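Local coordinates for uncharacterized conserved protein (PDB 3C2Q), which catalyses the NAD-dependent conversion of L-ornithine to L-proline with release of ammonia, at residues B[323-327]-B[328-332]. Sequence-based numbering, arbitrary orientation.
Sequences VVTDV and GVFLV
Asp326 caps the N-terminus of helix 327-342 through one carboxylate oxygen: OD1 lies 3.0 Å from Gly328 N and 3.4 Å from Val329 N. Both bonds are weak, the first because it is bent (126° at the hydrogen), the second because it is long although nearly straight (164°). CG lies anti to the backbone N (chi1 -178°), beside the carbonyl carbon, which puts OD1 before the first amides of the helix, and Val329 CG2 packs against the carboxylate at 3.7 Å from Asp326 CG, the two side chains crossing at about a right angle.

The tight part is the backbone of the first helical turn, formed by two bonds: Phe330 N donates to Asp326 O over 2.9 Å, and Leu331 N donates to Val327 O over an equal 2.9 Å. Beside this second bond, Val327 and Leu331 run side by side in the same direction.

The side toward the strand and the loop after it is looser. Thr325 CG2 approaches Phe330 CB to 3.8 Å and meets the ring obliquely, whereas Val323 CG1 stays 4.4 Å from Phe330 CE1. Phe330 also packs on Val302 of the adjoining strand 298-303 and on Ile116 and Ile119 of helix 112-133, so this looser side is buried rather than open to solvent.

This is the turn from strand 321-324, outermost within this chain in the parallel Rossmann sheet, into the final helix, and Asp326 and Val327 probably contribute to the NAD(+) site, as in related enzymes. OD2 of Asp326 accepts a hydrogen bond from Thr325 OG1 and forms a salt bridge with Lys112, both of the second subunit. One carboxylate therefore joins helix capping to subunit pairing, OD1 serving the helix end while OD2 serves the subunit interface.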
loop_
_atom_site.group_PDB
_atom_site.type_symbol
_atom_site.label_atom_id
_atom_site.label_comp_id
_atom_site.label_asym_id
_atom_site.label_seq_id
_atom_site.Cartn_x
_atom_site.Cartn_y
_atom_site.Cartn_z
ATOM N N VAL B 323 1.484 -9.814 -10.259
ATOM C CA VAL B 323 0.334 -9.150 -10.898
ATOM C C VAL B 323 -0.365 -8.397 -9.742
ATOM O O VAL B 323 -1.048 -9.020 -8.905
ATOM C CB VAL B 323 -0.642 -10.148 -11.553
ATOM C CG1 VAL B 323 -1.820 -9.379 -12.220
ATOM C CG2 VAL B 323 0.086 -11.016 -12.638
ATOM N N VAL B 324 -0.169 -7.083 -9.680
ATOM C CA VAL B 324 -0.765 -6.270 -8.586
ATOM C C VAL B 324 -2.164 -5.831 -9.077
ATOM O O VAL B 324 -2.313 -4.921 -9.912
ATOM C CB VAL B 324 0.118 -5.124 -8.166
ATOM C CG1 VAL B 324 -0.497 -4.305 -6.962
ATOM C CG2 VAL B 324 1.556 -5.667 -7.768
ATOM N N THR B 325 -3.186 -6.523 -8.571
ATOM C CA THR B 325 -4.523 -6.301 -9.109
ATOM C C THR B 325 -5.556 -6.812 -8.120
ATOM O O THR B 325 -5.211 -7.384 -7.086
ATOM C CB THR B 325 -4.703 -6.999 -10.493
ATOM O OG1 THR B 325 -5.944 -6.596 -11.091
ATOM C CG2 THR B 325 -4.724 -8.505 -10.336
ATOM N N ASP B 326 -6.832 -6.621 -8.447
ATOM C CA ASP B 326 -7.933 -7.087 -7.611
ATOM C C ASP B 326 -8.139 -8.560 -7.959
ATOM O O ASP B 326 -8.462 -8.890 -9.095
ATOM C CB ASP B 326 -9.158 -6.238 -7.941
ATOM C CG ASP B 326 -10.371 -6.586 -7.098
ATOM O OD1 ASP B 326 -10.646 -7.775 -6.849
ATOM O OD2 ASP B 326 -11.099 -5.660 -6.733
ATOM N N VAL B 327 -7.967 -9.455 -6.979
ATOM C CA VAL B 327 -8.020 -10.875 -7.260
ATOM C C VAL B 327 -9.411 -11.331 -7.744
ATOM O O VAL B 327 -9.497 -12.210 -8.605
ATOM C CB VAL B 327 -7.542 -11.747 -6.034
ATOM C CG1 VAL B 327 -8.572 -11.747 -4.891
ATOM C CG2 VAL B 327 -7.264 -13.186 -6.470
ATOM N N GLY B 328 -10.471 -10.743 -7.183
ATOM C CA GLY B 328 -11.830 -11.141 -7.523
ATOM C C GLY B 328 -12.182 -10.796 -8.972
ATOM O O GLY B 328 -12.743 -11.619 -9.671
ATOM N N VAL B 329 -11.806 -9.604 -9.429
ATOM C CA VAL B 329 -12.007 -9.221 -10.827
ATOM C C VAL B 329 -11.074 -10.005 -11.747
ATOM O O VAL B 329 -11.492 -10.508 -12.786
ATOM C CB VAL B 329 -11.848 -7.700 -11.034
ATOM C CG1 VAL B 329 -12.287 -7.311 -12.475
ATOM C CG2 VAL B 329 -12.707 -6.937 -9.986
ATOM N N PHE B 330 -9.801 -10.089 -11.370
ATOM C CA PHE B 330 -8.846 -10.908 -12.078
ATOM C C PHE B 330 -9.356 -12.333 -12.359
ATOM O O PHE B 330 -9.277 -12.793 -13.503
ATOM C CB PHE B 330 -7.516 -10.947 -11.278
ATOM C CG PHE B 330 -6.502 -11.922 -11.834
ATOM C CD1 PHE B 330 -5.621 -11.541 -12.850
ATOM C CD2 PHE B 330 -6.425 -13.211 -11.342
ATOM C CE1 PHE B 330 -4.673 -12.459 -13.365
ATOM C CE2 PHE B 330 -5.486 -14.142 -11.866
ATOM C CZ PHE B 330 -4.624 -13.755 -12.868
ATOM N N LEU B 331 -9.858 -13.032 -11.331
ATOM C CA LEU B 331 -10.360 -14.409 -11.517
ATOM C C LEU B 331 -11.543 -14.470 -12.474
ATOM O O LEU B 331 -11.636 -15.402 -13.275
ATOM C CB LEU B 331 -10.699 -15.106 -10.178
ATOM C CG LEU B 331 -9.462 -15.467 -9.323
ATOM C CD1 LEU B 331 -9.884 -15.864 -7.913
ATOM C CD2 LEU B 331 -8.617 -16.570 -9.971
ATOM N N VAL B 332 -12.419 -13.481 -12.410
ATOM C CA VAL B 332 -13.626 -13.439 -13.307
ATOM C C VAL B 332 -13.195 -13.268 -14.760
ATOM O O VAL B 332 -13.638 -14.016 -15.669
ATOM C CB VAL B 332 -14.638 -12.344 -12.833
ATOM C CG1 VAL B 332 -15.784 -12.172 -13.854
ATOM C CG2 VAL B 332 -15.235 -12.746 -11.446
#